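Local coordinates for protein dextranase (Pseudarthrobacter oxydans, PDB 6NZS) that hydrolyses internal alpha-1,6-glucosidic linkages of dextran, acting as an endo-dextranase of glycoside hydrolase family 49, at residues Lys277-Gly282 and Asp328-Thr333; Phe351-Glu356 and Ile371-Gly376; Ser89-Lys94 and Glu191-Gly196. All blocks are in the same frame, centred on the assembly; numbering follows the deposited sequence.

How the contacts relate
Contacts 1 and 2 are buried in the solenoid; contact 3, only partly buried, belongs to the N-terminal Ig-like domain. The solenoid pair share a set of stacked strands: 325-335, from contact 1, lies next to 351-361, from contact 2, and Leu329 probably bonds to the backbone of Asn354 and Glu356. Contact 1 is parallel strand pairing reinforced by a glutamine amide and two waters. Contact 2 crosses between faces of the solenoid through hydrophobic side chains, with a histidine-to-carbonyl bond at one end. Contact 3 is again parallel pairing, finished by a water-bridged Glu-Lys pair, and it touches contact 1 where Tyr281 OH hydrogen-bonds to Pro192 O.

Contact 1 (Lys277-Gly282 and Asp328-Thr333); sequences KVTGYG and DLQGVT
Gly282 O is held twice. It accepts from Thr333 N at 3.0 Å, a nearly straight bond with 165° at the hydrogen, and from a water that lies 2.9 Å from Gly282 O. The same water donates to Gly331 O and accepts from Thr333 OG1, so a single molecule ties both strands together just past the regular pairing. That pairing is parallel: Val278 N gives its proton to Asp328 O, and Val278 O takes one from Gln330 N, both at 3.0 Å. Gln330 then extends the backbone pattern with its side chain. CG leaves anti to the backbone N, and the bend at chi2 (-85°) turns CD back toward the neighbouring strand, where OE1 accepts from Gly280 N at 3.2 Å. The other amide atom, NE2, donates to a second water, which in turn donates to Tyr281 OH over 2.8 Å; that hydroxyl also bonds to Pro192 O. A leucine in place of Gln330 would probably leave Gly280 N without this side-chain acceptor and the second water without the NE2 donor. Gly331 has a positive phi, which favours glycine, and a CB on this backbone would run into Gly280 O. Val278 CB rests 4.0 Å from Leu329 CD1 on one face of the strands. On the other, Lys277 and Asp328 lie side by side with the charged ends 4.7 Å apart (NZ to OD2), and each turns instead to Arg201: NZ to its carbonyl, OD2 to its guanidinium. Strand 253-256 flanks 275-279, strand 351-361 flanks 325-335, and helix 196-202, carrying Arg201, lies against the face of Lys277 and Asp328.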
ATOM      1  N   LYS A 277      15.216  -4.384 -13.750  1.00 11.54           N
ATOM      2  CA  LYS A 277      14.775  -3.038 -13.406  1.00 11.20           C
ATOM      3  C   LYS A 277      13.359  -2.829 -13.905  1.00 12.05           C
ATOM      4  O   LYS A 277      13.047  -3.137 -15.057  1.00 12.02           O
ATOM      5  CB  LYS A 277      15.679  -1.967 -14.033  1.00 11.80           C
ATOM      6  CG  LYS A 277      17.073  -1.892 -13.421  1.00 11.76           C
ATOM      7  CD  LYS A 277      17.926  -0.815 -14.085  1.00 13.52           C
ATOM      8  CE  LYS A 277      19.259  -0.661 -13.362  1.00 14.52           C
ATOM      9  NZ  LYS A 277      20.198   0.257 -14.067  1.00 13.96           N
ATOM     10  N   VAL A 278      12.509  -2.291 -13.036  1.00 10.50           N
ATOM     11  CA  VAL A 278      11.223  -1.736 -13.432  1.00 10.74           C
ATOM     12  C   VAL A 278      11.209  -0.345 -12.821  1.00 10.06           C
ATOM     13  O   VAL A 278      11.174  -0.216 -11.593  1.00 11.54           O
ATOM     14  CB  VAL A 278      10.043  -2.575 -12.923  1.00 10.46           C
ATOM     15  CG1 VAL A 278       8.726  -1.880 -13.240  1.00 11.72           C
ATOM     16  CG2 VAL A 278      10.087  -3.980 -13.543  1.00 11.53           C
ATOM     17  N   THR A 279      11.338   0.689 -13.657  1.00  9.69           N
ATOM     18  CA  THR A 279      11.528   2.040 -13.142  1.00  9.42           C
ATOM     19  C   THR A 279      10.687   3.022 -13.932  1.00 10.02           C
ATOM     20  O   THR A 279      10.129   2.696 -14.983  1.00 10.42           O
ATOM     21  CB  THR A 279      13.003   2.473 -13.192  1.00 10.65           C
ATOM     22  OG1 THR A 279      13.423   2.593 -14.558  1.00 11.58           O
ATOM     23  CG2 THR A 279      13.887   1.457 -12.484  1.00 10.69           C
ATOM     24  N   GLY A 280      10.599   4.232 -13.401  1.00  9.68           N
ATOM     25  CA  GLY A 280       9.996   5.370 -14.065  1.00  9.65           C
ATOM     26  C   GLY A 280       8.745   5.861 -13.356  1.00 10.11           C
ATOM     27  O   GLY A 280       8.021   5.097 -12.712  1.00 10.62           O
ATOM     28  N   TYR A 281       8.462   7.153 -13.514  1.00  9.60           N
ATOM     29  CA  TYR A 281       7.334   7.788 -12.843  1.00 10.00           C
ATOM     30  C   TYR A 281       6.019   7.676 -13.619  1.00 11.98           C
ATOM     31  O   TYR A 281       5.200   8.598 -13.567  1.00 13.52           O
ATOM     32  CB  TYR A 281       7.660   9.249 -12.551  1.00  9.59           C
ATOM     33  CG  TYR A 281       8.728   9.488 -11.499  1.00  9.40           C
ATOM     34  CD1 TYR A 281       8.655   8.902 -10.238  1.00 10.81           C
ATOM     35  CD2 TYR A 281       9.795  10.334 -11.764  1.00 10.70           C
ATOM     36  CE1 TYR A 281       9.620   9.160  -9.269  1.00 10.13           C
ATOM     37  CE2 TYR A 281      10.756  10.590 -10.813  1.00 10.78           C
ATOM     38  CZ  TYR A 281      10.672  10.006  -9.572  1.00  9.81           C
ATOM     39  OH  TYR A 281      11.626  10.293  -8.618  1.00 11.46           O
ATOM     40  N   GLY A 282       5.796   6.577 -14.342  1.00 11.00           N
ATOM     41  CA  GLY A 282       4.538   6.330 -15.015  1.00 10.83           C
ATOM     42  C   GLY A 282       3.593   5.466 -14.191  1.00 10.36           C
ATOM     43  O   GLY A 282       3.831   5.161 -13.020  1.00 10.46           O
ATOM     44  N   ASP A 328      15.917  -3.434  -9.133  1.00 11.23           N
ATOM     45  CA  ASP A 328      15.576  -2.060  -8.777  1.00 11.30           C
ATOM     46  C   ASP A 328      14.133  -1.842  -9.205  1.00 11.83           C
ATOM     47  O   ASP A 328      13.803  -2.002 -10.384  1.00 11.70           O
ATOM     48  CB  ASP A 328      16.465  -1.050  -9.506  1.00 13.45           C
ATOM     49  CG  ASP A 328      17.900  -1.059  -9.020  1.00 16.61           C
ATOM     50  OD1 ASP A 328      18.207  -1.805  -8.067  1.00 21.76           O
ATOM     51  OD2 ASP A 328      18.723  -0.320  -9.615  1.00 17.80           O
ATOM     52  N   LEU A 329      13.280  -1.481  -8.252  1.00  9.67           N
ATOM     53  CA  LEU A 329      11.870  -1.212  -8.512  1.00 10.07           C
ATOM     54  C   LEU A 329      11.656   0.219  -8.041  1.00 11.08           C
ATOM     55  O   LEU A 329      11.707   0.484  -6.838  1.00 11.27           O
ATOM     56  CB  LEU A 329      10.996  -2.195  -7.733  1.00 10.90           C
ATOM     57  CG  LEU A 329       9.484  -1.938  -7.740  1.00 11.13           C
ATOM     58  CD1 LEU A 329       8.924  -1.962  -9.157  1.00 11.98           C
ATOM     59  CD2 LEU A 329       8.771  -2.973  -6.866  1.00 11.98           C
ATOM     60  N   GLN A 330      11.454   1.140  -8.976  1.00  8.66           N
ATOM     61  CA  GLN A 330      11.477   2.559  -8.640  1.00  9.17           C
ATOM     62  C   GLN A 330      10.390   3.293  -9.401  1.00  9.37           C
ATOM     63  O   GLN A 330      10.081   2.959 -10.550  1.00  9.94           O
ATOM     64  CB  GLN A 330      12.849   3.172  -9.000  1.00  9.75           C
ATOM     65  CG  GLN A 330      13.037   4.667  -8.668  1.00 10.51           C
ATOM     66  CD  GLN A 330      12.508   5.584  -9.755  1.00 10.31           C
ATOM     67  OE1 GLN A 330      12.273   5.154 -10.893  1.00 11.42           O
ATOM     68  NE2 GLN A 330      12.308   6.855  -9.410  1.00 13.15           N
ATOM     69  N   GLY A 331       9.816   4.312  -8.750  1.00  9.21           N
ATOM     70  CA  GLY A 331       9.069   5.337  -9.454  1.00  9.59           C
ATOM     71  C   GLY A 331       7.619   5.018  -9.751  1.00  8.66           C
ATOM     72  O   GLY A 331       6.749   5.881  -9.606  1.00 10.31           O
ATOM     73  N   VAL A 332       7.353   3.777 -10.161  1.00  8.46           N
ATOM     74  CA  VAL A 332       6.071   3.437 -10.772  1.00  9.30           C
ATOM     75  C   VAL A 332       4.926   3.527  -9.771  1.00  9.36           C
ATOM     76  O   VAL A 332       5.090   3.309  -8.558  1.00  9.28           O
ATOM     77  CB  VAL A 332       6.114   2.047 -11.438  1.00  8.83           C
ATOM     78  CG1 VAL A 332       7.159   2.016 -12.550  1.00 11.59           C
ATOM     79  CG2 VAL A 332       6.406   0.974 -10.417  1.00 11.68           C
ATOM     80  N   THR A 333       3.742   3.823 -10.300  1.00  8.57           N
ATOM     81  CA  THR A 333       2.480   3.752  -9.574  1.00  8.91           C
ATOM     82  C   THR A 333       1.740   2.546 -10.121  1.00  9.46           C
ATOM     83  O   THR A 333       1.464   2.486 -11.323  1.00 10.76           O
ATOM     84  CB  THR A 333       1.646   5.010  -9.818  1.00  9.26           C
ATOM     85  OG1 THR A 333       2.351   6.154  -9.325  1.00  8.79           O
ATOM     86  CG2 THR A 333       0.297   4.941  -9.103  1.00  9.97           C
TER
HETATM   87  O   HOH W   1      12.800   8.212  -7.198  1.00 24.30           O
HETATM   88  O   HOH W   2       4.567   6.875 -10.857  1.00  9.39           O

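Contact 2 (Phe351-Glu356 and Ile371-Gly376); sequences FHMNVE and IELYKG
His352 ND1 donates to Lys375 O at 2.8 Å, the carbonyl lying near the imidazole plane at the ring edge; the bond is somewhat bent, 146° at the hydrogen. A water 2.8 Å from Lys375 O accepts from Phe351 N and can donate to that carbonyl, linking the start of the strand to it through solvent. Gly376 follows with a positive phi, and a CB there would strike His352 ND1. Further in, Tyr374 N points at Met353 SD, 3.7 Å off, in a weak but straight hydrogen bond. Ser377 OG reaches both Met353 N and Tyr374 O. The segments belong to successive parts of one turn of the parallel beta-helix of the pectate-lyase-like clan: 351-361 stacks between strands 325-335 and 377-380, while 371-372 begins a different parallel sheet, and the touching parts of the two segments run 120° apart. The space between is filled by side chains. Met353 sends SD to the edge of the Tyr374 ring, 3.7 Å from CD1, a Met-aromatic contact nearly in the ring plane. Its chi3 of 52° bends the chain so that CE comes 3.5 Å from Leu373 CD2, and CE also meets Ile371 CD1, the two side chains tip to tip. Val355 joins the same cluster, with CG2 3.7 Å from Leu373 CD2 and 4.0 Å from Ile371 CD1. The polar ends of the second segment turn to other partners: Tyr374 OH bonds to Val344 N, Glu372 OE2 to His395 NE2, and Lys375 NZ to Gln349 OE1.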
ATOM      1  N   PHE A 351      17.335 -12.929  -4.230  1.00 13.10           N
ATOM      2  CA  PHE A 351      16.664 -11.961  -5.103  1.00 14.05           C
ATOM      3  C   PHE A 351      16.522 -10.661  -4.319  1.00 13.83           C
ATOM      4  O   PHE A 351      15.532 -10.443  -3.613  1.00 13.96           O
ATOM      5  CB  PHE A 351      15.317 -12.489  -5.587  1.00 12.73           C
ATOM      6  CG  PHE A 351      14.779 -11.744  -6.769  1.00 12.97           C
ATOM      7  CD1 PHE A 351      15.166 -12.086  -8.058  1.00 13.99           C
ATOM      8  CD2 PHE A 351      13.889 -10.691  -6.593  1.00 13.86           C
ATOM      9  CE1 PHE A 351      14.680 -11.392  -9.150  1.00 15.12           C
ATOM     10  CE2 PHE A 351      13.396  -9.995  -7.680  1.00 16.09           C
ATOM     11  CZ  PHE A 351      13.788 -10.343  -8.958  1.00 16.35           C
ATOM     12  N   HIS A 352      17.501  -9.782  -4.457  1.00 12.07           N
ATOM     13  CA  HIS A 352      17.663  -8.652  -3.552  1.00 11.91           C
ATOM     14  C   HIS A 352      17.059  -7.400  -4.163  1.00 12.68           C
ATOM     15  O   HIS A 352      17.519  -6.926  -5.208  1.00 14.41           O
ATOM     16  CB  HIS A 352      19.142  -8.476  -3.217  1.00 15.57           C
ATOM     17  CG  HIS A 352      19.772  -9.746  -2.738  1.00 15.47           C
ATOM     18  ND1 HIS A 352      19.341 -10.404  -1.604  1.00 15.58           N
ATOM     19  CD2 HIS A 352      20.758 -10.511  -3.263  1.00 17.18           C
ATOM     20  CE1 HIS A 352      20.050 -11.508  -1.443  1.00 18.28           C
ATOM     21  NE2 HIS A 352      20.916 -11.597  -2.435  1.00 17.48           N
ATOM     22  N   MET A 353      16.043  -6.858  -3.497  1.00 10.94           N
ATOM     23  CA  MET A 353      15.239  -5.777  -4.053  1.00 10.61           C
ATOM     24  C   MET A 353      15.658  -4.432  -3.485  1.00 10.73           C
ATOM     25  O   MET A 353      15.964  -4.306  -2.295  1.00 12.80           O
ATOM     26  CB  MET A 353      13.762  -6.017  -3.743  1.00 11.63           C
ATOM     27  CG  MET A 353      13.256  -7.323  -4.319  1.00 13.16           C
ATOM     28  SD  MET A 353      11.704  -7.844  -3.584  1.00 13.20           S
ATOM     29  CE  MET A 353      10.736  -6.344  -3.792  1.00 15.54           C
ATOM     30  N   ASN A 354      15.660  -3.421  -4.346  1.00 11.73           N
ATOM     31  CA  ASN A 354      15.910  -2.037  -3.958  1.00 12.31           C
ATOM     32  C   ASN A 354      14.707  -1.252  -4.467  1.00 12.14           C
ATOM     33  O   ASN A 354      14.642  -0.907  -5.653  1.00 10.85           O
ATOM     34  CB  ASN A 354      17.224  -1.542  -4.571  1.00 13.09           C
ATOM     35  CG  ASN A 354      17.527  -0.099  -4.235  1.00 17.57           C
ATOM     36  OD1 ASN A 354      16.887   0.500  -3.381  1.00 21.23           O
ATOM     37  ND2 ASN A 354      18.506   0.474  -4.928  1.00 20.10           N
ATOM     38  N   VAL A 355      13.760  -0.978  -3.569  1.00 11.25           N
ATOM     39  CA  VAL A 355      12.470  -0.393  -3.916  1.00 11.83           C
ATOM     40  C   VAL A 355      12.452   1.046  -3.424  1.00 10.87           C
ATOM     41  O   VAL A 355      12.750   1.306  -2.253  1.00 11.01           O
ATOM     42  CB  VAL A 355      11.319  -1.185  -3.273  1.00  9.63           C
ATOM     43  CG1 VAL A 355       9.977  -0.618  -3.724  1.00 12.05           C
ATOM     44  CG2 VAL A 355      11.411  -2.668  -3.623  1.00 11.51           C
ATOM     45  N   GLU A 356      12.086   1.983  -4.295  1.00  9.96           N
ATOM     46  CA  GLU A 356      11.969   3.355  -3.816  1.00 10.60           C
ATOM     47  C   GLU A 356      10.998   4.151  -4.669  1.00 10.89           C
ATOM     48  O   GLU A 356      10.889   3.943  -5.881  1.00 10.12           O
ATOM     49  CB  GLU A 356      13.314   4.073  -3.751  1.00 16.92           C
ATOM     50  CG  GLU A 356      13.981   4.238  -5.058  1.00 17.06           C
ATOM     51  CD  GLU A 356      15.490   4.240  -4.901  1.00 25.77           C
ATOM     52  OE1 GLU A 356      16.005   4.825  -3.927  1.00 34.07           O
ATOM     53  OE2 GLU A 356      16.156   3.641  -5.746  1.00 16.56           O
ATOM     54  N   ILE A 371       3.509  -5.145  -0.689  1.00 13.32           N
ATOM     55  CA  ILE A 371       4.745  -5.731  -1.191  1.00 12.77           C
ATOM     56  C   ILE A 371       5.284  -6.774  -0.225  1.00 12.60           C
ATOM     57  O   ILE A 371       5.133  -6.684   0.996  1.00 13.24           O
ATOM     58  CB  ILE A 371       5.775  -4.627  -1.505  1.00 12.66           C
ATOM     59  CG1 ILE A 371       6.884  -5.156  -2.433  1.00 14.04           C
ATOM     60  CG2 ILE A 371       6.343  -4.048  -0.212  1.00 13.79           C
ATOM     61  CD1 ILE A 371       7.696  -4.071  -3.097  1.00 17.61           C
ATOM     62  N   GLU A 372       5.936  -7.779  -0.799  1.00 12.98           N
ATOM     63  CA  GLU A 372       6.744  -8.739  -0.062  1.00 13.04           C
ATOM     64  C   GLU A 372       8.194  -8.508  -0.470  1.00 14.39           C
ATOM     65  O   GLU A 372       8.554  -8.702  -1.640  1.00 15.43           O
ATOM     66  CB  GLU A 372       6.301 -10.166  -0.389  1.00 14.21           C
ATOM     67  CG  GLU A 372       7.060 -11.254   0.384  1.00 13.73           C
ATOM     68  CD  GLU A 372       6.496 -12.651   0.161  1.00 14.59           C
ATOM     69  OE1 GLU A 372       5.326 -12.771  -0.270  1.00 14.99           O
ATOM     70  OE2 GLU A 372       7.236 -13.632   0.423  1.00 14.07           O
ATOM     71  N   LEU A 373       9.012  -8.059   0.478  1.00 12.07           N
ATOM     72  CA  LEU A 373      10.433  -7.835   0.235  1.00 12.34           C
ATOM     73  C   LEU A 373      11.194  -9.109   0.579  1.00 12.31           C
ATOM     74  O   LEU A 373      11.087  -9.623   1.697  1.00 12.72           O
ATOM     75  CB  LEU A 373      10.943  -6.650   1.054  1.00 12.06           C
ATOM     76  CG  LEU A 373      10.278  -5.317   0.685  1.00 14.61           C
ATOM     77  CD1 LEU A 373      10.495  -4.314   1.794  1.00 15.87           C
ATOM     78  CD2 LEU A 373      10.858  -4.793  -0.612  1.00 19.11           C
ATOM     79  N   TYR A 374      11.947  -9.622  -0.389  1.00 12.22           N
ATOM     80  CA  TYR A 374      12.667 -10.872  -0.208  1.00 11.90           C
ATOM     81  C   TYR A 374      13.982 -10.625   0.540  1.00 10.83           C
ATOM     82  O   TYR A 374      14.382  -9.486   0.783  1.00 11.99           O
ATOM     83  CB  TYR A 374      12.782 -11.606  -1.551  1.00 14.45           C
ATOM     84  CG  TYR A 374      11.401 -12.072  -1.979  1.00 13.65           C
ATOM     85  CD1 TYR A 374      10.491 -11.188  -2.576  1.00 15.12           C
ATOM     86  CD2 TYR A 374      10.965 -13.361  -1.714  1.00 16.72           C
ATOM     87  CE1 TYR A 374       9.200 -11.598  -2.924  1.00 15.57           C
ATOM     88  CE2 TYR A 374       9.676 -13.779  -2.064  1.00 16.13           C
ATOM     89  CZ  TYR A 374       8.801 -12.890  -2.665  1.00 14.37           C
ATOM     90  OH  TYR A 374       7.527 -13.309  -3.003  1.00 15.89           O
ATOM     91  N   LYS A 375      14.638 -11.712   0.946  1.00 13.33           N
ATOM     92  CA  LYS A 375      15.774 -11.590   1.855  1.00 13.18           C
ATOM     93  C   LYS A 375      16.806 -10.599   1.326  1.00 12.38           C
ATOM     94  O   LYS A 375      17.171 -10.625   0.148  1.00 13.85           O
ATOM     95  CB  LYS A 375      16.431 -12.959   2.053  1.00 14.50           C
ATOM     96  CG  LYS A 375      17.602 -12.909   3.022  1.00 15.35           C
ATOM     97  CD  LYS A 375      18.219 -14.279   3.244  1.00 20.17           C
ATOM     98  CE  LYS A 375      19.385 -14.181   4.211  1.00 21.22           C
ATOM     99  NZ  LYS A 375      19.895 -15.529   4.591  1.00 31.78           N
ATOM    100  N   GLY A 376      17.260  -9.699   2.196  1.00 12.25           N
ATOM    101  CA  GLY A 376      18.310  -8.779   1.807  1.00 13.55           C
ATOM    102  C   GLY A 376      17.806  -7.708   0.863  1.00 15.30           C
ATOM    103  O   GLY A 376      18.381  -7.491  -0.210  1.00 18.44           O
TER
HETATM  104  O   HOH W   3      16.438 -12.696  -1.590  1.00 14.25           O

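Contact 3 (Ser89-Lys94 and Glu191-Gly196); sequences SFEYAK and EPKLRG
In the N-terminal Ig-like domain of this family 49 enzyme, the ends of strands 84-92 and 176-192 run parallel, with Glu91 opposite Glu191. Glu191 N donates to Phe90 O at 3.0 Å and Tyr92 N to Glu191 O at 2.9 Å. The last rung, Lys193 N to Tyr92 O, is different: the donor sits well above the carbonyl plane, 48° out of it, as the strands begin to part. The Tyr92 ring turns its edge to the neighbouring strand, CD1 lying 3.3 Å from Glu191 O, while its hydroxyl bonds to Pro138 O. The Glu91 carboxylate does not meet Lys193 NZ directly. OE1 stays 4.4 Å from NZ, and two waters span the gap, one from each oxygen; the OE2 water also accepts from Leu194 N. OE1 has a further partner in His11 ND1. Glu191 turns away from this pair, its oxygens forming salt bridges to Lys359 and Arg145. At the outer end Arg195 NH2 bonds to Gly8 O, and one face of the Arg195 guanidinium lies against Ala93 CB, 3.7 Å from NH2.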
ATOM      1  N   SER A  89       0.815  13.008  -9.833  1.00  8.73           N
ATOM      2  CA  SER A  89       2.267  12.945  -9.734  1.00  8.67           C
ATOM      3  C   SER A  89       2.904  14.089 -10.514  1.00  9.72           C
ATOM      4  O   SER A  89       2.396  14.533 -11.548  1.00 10.22           O
ATOM      5  CB  SER A  89       2.801  11.629 -10.309  1.00  8.94           C
ATOM      6  OG  SER A  89       2.484  10.551  -9.441  1.00 10.16           O
ATOM      7  N   PHE A  90       4.030  14.563 -10.001  1.00  8.90           N
ATOM      8  CA  PHE A  90       4.880  15.466 -10.758  1.00  9.92           C
ATOM      9  C   PHE A  90       6.299  15.273 -10.258  1.00 10.53           C
ATOM     10  O   PHE A  90       6.518  14.705  -9.187  1.00  9.89           O
ATOM     11  CB  PHE A  90       4.422  16.935 -10.660  1.00 10.32           C
ATOM     12  CG  PHE A  90       4.377  17.482  -9.249  1.00 10.06           C
ATOM     13  CD1 PHE A  90       5.517  18.020  -8.659  1.00 10.93           C
ATOM     14  CD2 PHE A  90       3.190  17.486  -8.531  1.00 10.96           C
ATOM     15  CE1 PHE A  90       5.474  18.531  -7.364  1.00 11.31           C
ATOM     16  CE2 PHE A  90       3.138  17.998  -7.246  1.00 10.46           C
ATOM     17  CZ  PHE A  90       4.275  18.521  -6.656  1.00 10.35           C
ATOM     18  N   GLU A  91       7.265  15.723 -11.055  1.00 10.24           N
ATOM     19  CA  GLU A  91       8.660  15.746 -10.637  1.00  9.77           C
ATOM     20  C   GLU A  91       9.044  17.155 -10.225  1.00 10.61           C
ATOM     21  O   GLU A  91       8.651  18.131 -10.875  1.00 11.10           O
ATOM     22  CB  GLU A  91       9.597  15.311 -11.763  1.00 10.63           C
ATOM     23  CG  GLU A  91       9.363  13.911 -12.268  1.00 12.94           C
ATOM     24  CD  GLU A  91      10.433  13.498 -13.263  1.00 16.81           C
ATOM     25  OE1 GLU A  91      10.155  13.529 -14.476  1.00 22.02           O
ATOM     26  OE2 GLU A  91      11.555  13.172 -12.824  1.00 18.15           O
ATOM     27  N   TYR A  92       9.834  17.261  -9.158  1.00 10.37           N
ATOM     28  CA  TYR A  92      10.290  18.570  -8.717  1.00  9.69           C
ATOM     29  C   TYR A  92      11.702  18.458  -8.154  1.00  9.36           C
ATOM     30  O   TYR A  92      12.129  17.391  -7.699  1.00 10.12           O
ATOM     31  CB  TYR A  92       9.301  19.254  -7.754  1.00  9.23           C
ATOM     32  CG  TYR A  92       9.333  18.760  -6.320  1.00  8.75           C
ATOM     33  CD1 TYR A  92       9.372  17.402  -6.022  1.00  9.04           C
ATOM     34  CD2 TYR A  92       9.280  19.656  -5.261  1.00 10.00           C
ATOM     35  CE1 TYR A  92       9.396  16.950  -4.702  1.00  9.82           C
ATOM     36  CE2 TYR A  92       9.294  19.211  -3.934  1.00  9.96           C
ATOM     37  CZ  TYR A  92       9.354  17.857  -3.667  1.00  9.44           C
ATOM     38  OH  TYR A  92       9.395  17.419  -2.370  1.00 10.16           O
ATOM     39  N   ALA A  93      12.443  19.568  -8.229  1.00 10.66           N
ATOM     40  CA  ALA A  93      13.788  19.618  -7.672  1.00  9.96           C
ATOM     41  C   ALA A  93      13.981  20.773  -6.701  1.00 10.72           C
ATOM     42  O   ALA A  93      15.078  20.919  -6.149  1.00 11.10           O
ATOM     43  CB  ALA A  93      14.838  19.670  -8.798  1.00 10.95           C
ATOM     44  N   LYS A  94      12.953  21.579  -6.468  1.00 10.44           N
ATOM     45  CA  LYS A  94      13.045  22.786  -5.661  1.00 11.31           C
ATOM     46  C   LYS A  94      11.665  23.006  -5.067  1.00 11.94           C
ATOM     47  O   LYS A  94      10.666  22.570  -5.648  1.00 12.73           O
ATOM     48  CB  LYS A  94      13.451  23.958  -6.569  1.00 13.90           C
ATOM     49  CG  LYS A  94      13.669  25.307  -5.911  1.00 16.52           C
ATOM     50  CD  LYS A  94      14.380  26.250  -6.909  1.00 13.16           C
ATOM     51  CE  LYS A  94      14.396  27.693  -6.433  1.00 15.08           C
ATOM     52  NZ  LYS A  94      15.200  27.903  -5.208  1.00 17.08           N
ATOM     53  N   GLU A 191       7.543  13.925  -6.527  1.00  8.47           N
ATOM     54  CA  GLU A 191       8.655  13.006  -6.648  1.00  9.84           C
ATOM     55  C   GLU A 191       9.910  13.736  -7.109  1.00  9.68           C
ATOM     56  O   GLU A 191       9.837  14.684  -7.896  1.00  9.58           O
ATOM     57  CB  GLU A 191       8.321  11.901  -7.658  1.00 10.77           C
ATOM     58  CG  GLU A 191       7.080  11.084  -7.295  1.00 11.36           C
ATOM     59  CD  GLU A 191       7.188  10.452  -5.940  1.00 15.82           C
ATOM     60  OE1 GLU A 191       7.989   9.521  -5.820  1.00 16.29           O
ATOM     61  OE2 GLU A 191       6.465  10.857  -4.993  1.00 16.40           O
ATOM     62  N   PRO A 192      11.083  13.314  -6.643  1.00  9.94           N
ATOM     63  CA  PRO A 192      12.307  14.051  -6.975  1.00 10.46           C
ATOM     64  C   PRO A 192      12.683  13.906  -8.446  1.00 12.02           C
ATOM     65  O   PRO A 192      12.684  12.804  -9.002  1.00 12.60           O
ATOM     66  CB  PRO A 192      13.357  13.415  -6.059  1.00 11.32           C
ATOM     67  CG  PRO A 192      12.834  12.058  -5.754  1.00 12.55           C
ATOM     68  CD  PRO A 192      11.335  12.197  -5.716  1.00 11.68           C
ATOM     69  N   LYS A 193      13.019  15.036  -9.067  1.00 10.74           N
ATOM     70  CA  LYS A 193      13.589  14.996 -10.403  1.00 13.69           C
ATOM     71  C   LYS A 193      14.901  14.228 -10.372  1.00 13.08           C
ATOM     72  O   LYS A 193      15.697  14.357  -9.439  1.00 13.78           O
ATOM     73  CB  LYS A 193      13.853  16.419 -10.880  1.00 16.36           C
ATOM     74  CG  LYS A 193      14.183  16.506 -12.346  1.00 24.80           C
ATOM     75  CD  LYS A 193      12.974  16.961 -13.126  1.00 24.09           C
ATOM     76  CE  LYS A 193      13.378  17.382 -14.521  1.00 26.84           C
ATOM     77  NZ  LYS A 193      13.498  16.211 -15.427  1.00 30.18           N
ATOM     78  N   LEU A 194      15.126  13.409 -11.392  1.00 14.02           N
ATOM     79  CA  LEU A 194      16.283  12.530 -11.431  1.00 12.25           C
ATOM     80  C   LEU A 194      17.417  13.194 -12.203  1.00 12.10           C
ATOM     81  O   LEU A 194      17.216  13.656 -13.328  1.00 15.37           O
ATOM     82  CB  LEU A 194      15.910  11.193 -12.073  1.00 14.41           C
ATOM     83  CG  LEU A 194      14.757  10.453 -11.380  1.00 12.45           C
ATOM     84  CD1 LEU A 194      14.472   9.162 -12.132  1.00 14.05           C
ATOM     85  CD2 LEU A 194      15.076  10.168  -9.928  1.00 13.75           C
ATOM     86  N   ARG A 195      18.598  13.230 -11.591  1.00 13.72           N
ATOM     87  CA  ARG A 195      19.788  13.815 -12.195  1.00 15.40           C
ATOM     88  C   ARG A 195      20.976  12.899 -11.944  1.00 16.02           C
ATOM     89  O   ARG A 195      20.935  12.005 -11.094  1.00 15.14           O
ATOM     90  CB  ARG A 195      20.113  15.196 -11.602  1.00 14.19           C
ATOM     91  CG  ARG A 195      19.025  16.233 -11.787  1.00 14.32           C
ATOM     92  CD  ARG A 195      19.388  17.563 -11.115  1.00 13.37           C
ATOM     93  NE  ARG A 195      18.430  18.625 -11.424  1.00 12.98           N
ATOM     94  CZ  ARG A 195      18.407  19.807 -10.814  1.00 12.76           C
ATOM     95  NH1 ARG A 195      19.292  20.072  -9.854  1.00 13.75           N
ATOM     96  NH2 ARG A 195      17.504  20.713 -11.154  1.00 13.12           N
ATOM     97  N   GLY A 196      22.045  13.141 -12.703  1.00 17.41           N
ATOM     98  CA  GLY A 196      23.328  12.522 -12.409  1.00 18.12           C
ATOM     99  C   GLY A 196      23.275  11.010 -12.389  1.00 15.49           C
ATOM    100  O   GLY A 196      22.652  10.367 -13.244  1.00 16.77           O
TER
HETATM  101  O   HOH W   4      13.703  13.419 -13.992  1.00 26.33           O
HETATM  102  O   HOH W   5      11.989  14.266 -16.429  1.00 34.00           O